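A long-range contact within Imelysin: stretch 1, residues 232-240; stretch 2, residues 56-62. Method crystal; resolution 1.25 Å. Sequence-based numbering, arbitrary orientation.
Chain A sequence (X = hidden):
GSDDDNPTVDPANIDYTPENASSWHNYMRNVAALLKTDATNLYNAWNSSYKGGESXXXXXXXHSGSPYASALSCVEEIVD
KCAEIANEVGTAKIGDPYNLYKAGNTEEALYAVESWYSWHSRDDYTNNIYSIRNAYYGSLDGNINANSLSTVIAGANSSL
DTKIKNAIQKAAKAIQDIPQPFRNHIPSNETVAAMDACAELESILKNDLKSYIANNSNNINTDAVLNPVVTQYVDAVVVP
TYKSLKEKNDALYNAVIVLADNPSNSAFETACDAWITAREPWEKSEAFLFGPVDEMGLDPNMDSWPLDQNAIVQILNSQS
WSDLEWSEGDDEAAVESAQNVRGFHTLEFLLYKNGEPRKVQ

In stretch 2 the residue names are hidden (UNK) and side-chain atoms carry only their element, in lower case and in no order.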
# COMPACT_ATOMS: atom_id res chain seq x y z
N GLN A 232 -8.26 -19.97 -3.13
CA GLN A 232 -9.17 -18.82 -3.30
C GLN A 232 -8.49 -17.49 -3.00
O GLN A 232 -8.69 -16.49 -3.69
CB GLN A 232 -10.45 -18.97 -2.48
CG GLN A 232 -11.43 -17.83 -2.49
CD GLN A 232 -12.09 -17.58 -3.80
OE1 GLN A 232 -12.05 -18.39 -4.73
NE2 GLN A 232 -12.76 -16.46 -3.88
N TYR A 233 -7.70 -17.48 -1.92
CA TYR A 233 -6.99 -16.27 -1.53
C TYR A 233 -6.05 -15.79 -2.63
O TYR A 233 -6.01 -14.63 -3.00
CB TYR A 233 -6.22 -16.56 -0.25
CG TYR A 233 -5.21 -15.56 0.24
CD1 TYR A 233 -5.56 -14.51 1.08
CD2 TYR A 233 -3.88 -15.72 -0.08
CE1 TYR A 233 -4.59 -13.62 1.56
CE2 TYR A 233 -2.89 -14.89 0.42
CZ TYR A 233 -3.27 -13.85 1.25
OH TYR A 233 -2.29 -13.03 1.78
N VAL A 234 -5.31 -16.72 -3.19
CA VAL A 234 -4.35 -16.37 -4.25
C VAL A 234 -5.10 -15.95 -5.52
O VAL A 234 -4.80 -14.91 -6.12
CB VAL A 234 -3.41 -17.54 -4.55
CG1 VAL A 234 -2.59 -17.31 -5.84
CG2 VAL A 234 -2.47 -17.82 -3.34
N ASP A 235 -6.10 -16.73 -5.92
CA ASP A 235 -6.73 -16.53 -7.23
C ASP A 235 -7.73 -15.40 -7.25
O ASP A 235 -7.91 -14.81 -8.32
CB ASP A 235 -7.40 -17.84 -7.72
CG ASP A 235 -6.42 -18.92 -8.13
OD1 ASP A 235 -5.23 -18.60 -8.33
OD2 ASP A 235 -6.87 -20.08 -8.26
N ALA A 236 -8.40 -15.10 -6.12
CA ALA A 236 -9.42 -14.07 -6.03
C ALA A 236 -8.96 -12.79 -5.36
O ALA A 236 -9.51 -11.73 -5.62
CB ALA A 236 -10.69 -14.62 -5.35
N VAL A 237 -7.99 -12.87 -4.47
CA VAL A 237 -7.53 -11.70 -3.75
C VAL A 237 -6.19 -11.19 -4.25
O VAL A 237 -6.09 -10.06 -4.75
CB VAL A 237 -7.55 -11.90 -2.21
CG1 VAL A 237 -7.05 -10.62 -1.49
CG2 VAL A 237 -8.97 -12.25 -1.75
N VAL A 238 -5.14 -12.01 -4.10
CA VAL A 238 -3.79 -11.53 -4.33
C VAL A 238 -3.56 -11.21 -5.82
O VAL A 238 -3.19 -10.09 -6.16
CB VAL A 238 -2.73 -12.52 -3.83
CG1 VAL A 238 -1.32 -12.03 -4.18
CG2 VAL A 238 -2.83 -12.70 -2.30
N VAL A 239 -3.73 -12.20 -6.69
CA VAL A 239 -3.38 -11.98 -8.11
C VAL A 239 -4.24 -10.89 -8.75
O VAL A 239 -3.69 -10.02 -9.43
CB VAL A 239 -3.32 -13.30 -8.89
CG1 VAL A 239 -2.99 -13.02 -10.37
CG2 VAL A 239 -2.25 -14.25 -8.30
N PRO A 240 -5.56 -10.89 -8.50
CA PRO A 240 -6.36 -9.78 -9.05
C PRO A 240 -5.99 -8.41 -8.55
O PRO A 240 -6.10 -7.42 -9.28
CB PRO A 240 -7.80 -10.19 -8.72
CG PRO A 240 -7.77 -11.70 -8.63
CD PRO A 240 -6.42 -11.97 -7.98
N UNK A 56 4.64 -17.41 -8.73
CA UNK A 56 4.56 -17.45 -7.28
C UNK A 56 3.16 -17.93 -6.84
O UNK A 56 3.04 -18.60 -5.81
c UNK A 56 4.50 -16.12 -4.13
c UNK A 56 7.13 -16.68 -3.67
c UNK A 56 5.37 -16.25 -5.21
c UNK A 56 6.69 -16.55 -4.94
o UNK A 56 6.77 -16.68 -1.32
c UNK A 56 4.97 -16.23 -2.82
c UNK A 56 6.29 -16.53 -2.61
c UNK A 56 4.90 -16.12 -6.63
N UNK A 57 2.12 -17.62 -7.62
CA UNK A 57 0.78 -18.11 -7.33
C UNK A 57 0.82 -19.65 -7.31
O UNK A 57 0.27 -20.27 -6.38
c UNK A 57 -0.22 -17.60 -8.35
N UNK A 58 1.41 -20.26 -8.33
CA UNK A 58 1.46 -21.71 -8.40
C UNK A 58 2.26 -22.28 -7.20
O UNK A 58 1.87 -23.29 -6.61
o UNK A 58 1.18 -21.92 -10.83
c UNK A 58 2.05 -22.18 -9.72
N UNK A 59 3.38 -21.63 -6.87
CA UNK A 59 4.22 -22.04 -5.75
C UNK A 59 3.45 -22.02 -4.42
O UNK A 59 3.46 -23.00 -3.66
c UNK A 59 6.09 -20.83 -3.29
c UNK A 59 7.80 -20.66 -5.06
c UNK A 59 6.50 -21.34 -4.63
c UNK A 59 5.46 -21.12 -5.71
N UNK A 60 2.78 -20.91 -4.15
CA UNK A 60 2.08 -20.75 -2.90
C UNK A 60 0.90 -21.71 -2.80
O UNK A 60 0.67 -22.28 -1.73
c UNK A 60 0.79 -18.11 1.31
c UNK A 60 1.63 -19.31 -2.74
c UNK A 60 2.09 -18.39 0.95
c UNK A 60 -0.21 -18.25 0.38
c UNK A 60 1.35 -18.90 -1.31
c UNK A 60 2.37 -18.79 -0.37
c UNK A 60 0.06 -18.63 -0.90
N UNK A 61 0.13 -21.88 -3.87
CA UNK A 61 -0.98 -22.82 -3.85
C UNK A 61 -0.56 -24.27 -3.72
O UNK A 61 -1.31 -25.09 -3.19
c UNK A 61 -3.50 -21.16 -6.32
c UNK A 61 -2.55 -21.34 -5.12
c UNK A 61 -2.72 -20.96 -7.62
c UNK A 61 -1.87 -22.67 -5.10
n UNK A 61 -3.62 -20.90 -8.80
N UNK A 62 0.61 -24.61 -4.24
CA UNK A 62 1.10 -25.99 -4.16
C UNK A 62 1.68 -26.31 -2.79
O UNK A 62 1.54 -27.44 -2.31
c UNK A 62 2.18 -26.25 -5.24

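Position 56 opens the second helix with eight side-chain atoms: one carbon leads to a six-membered carbon ring, and the far ring carbon carries a single oxygen. A hydroxylated aromatic ring of this kind identifies Tyr56. Its CA-to-CB bond points sideways, and the side chain does not touch stretch 1, so its part here is in the backbone, where its O accepts a hydrogen bond from the N of residue 60, one turn on.

Position 57 has a single side-chain carbon, directed toward stretch 1. This CB lies 3.5 Å from CG1 of Val234 and 3.9 Å from CG2 of Val239, contacts between apolar groups. One carbon and nothing beyond it makes this Ala57. The short side chain suits the place where the backbones come nearest, with 6.2 Å between the CA of Val234 and the CA of Ala57.

At position 58 the side chain is one carbon followed by one oxygen; its CA-to-CB bond points away from stretch 1, and the side chain makes no contact with it. Two atoms alone could be those of serine or cysteine, but the terminal element is oxygen, which gives Ser58.

Position 59 carries four carbons, forked at the second, with no heteroatom. The fork beyond the first carbon distinguishes leucine from isoleucine, which branches at CB, and the residue is Leu59. It is out of reach of the first helix.

Position 60 shows one carbon and a six-membered carbon ring, as at 56 but without the oxygen. Its CA-to-CB bond is directed toward stretch 1, and the ring meets Val234 and Tyr233. A plain aromatic ring of this kind is Phe60. CD2 of Phe60 lies 3.6 Å from CG2 of Val234, which meets the ring at its edge, near the ring plane. CE2 of Phe60 also comes within 4.3 Å of CE2 of Tyr233, an oblique approach of two aromatic rings.

Position 61 has four carbons in a row ending in nitrogen. The carbon chain lies against Val234, and the terminal nitrogen meets the carboxylate of Asp235. The unbranched chain and its terminal amine define Lys61. Its CG packs 3.9 Å from CB of Val234, while NZ of Lys61 donates a hydrogen bond to OD1 of Asp235 at 2.8 Å, forming a salt bridge.

Position 62 again has one carbon and is Ala62, out of reach of stretch 1.

The two helices run in largely opposite directions, at 144° between their N-to-C axes, and approach to 9.9 Å. Residues 57, 60 and 61 recur at the spacing of a helical turn and gather around Val234, which touches all three and has the largest area covered by the other stretch. The wider pi-type turn at 233-238 lies within the first helix; Val239, just beyond it, reaches Ala57 too. Apolar packing among largely buried side chains is thus joined by the salt bridge between exposed Asp235 and partly exposed Lys61. The contact remains modest, burying 272 Å² in total, yet the residues that touch are at least 173 positions apart in sequence.

Stretch 2 56-62: YASLFKA
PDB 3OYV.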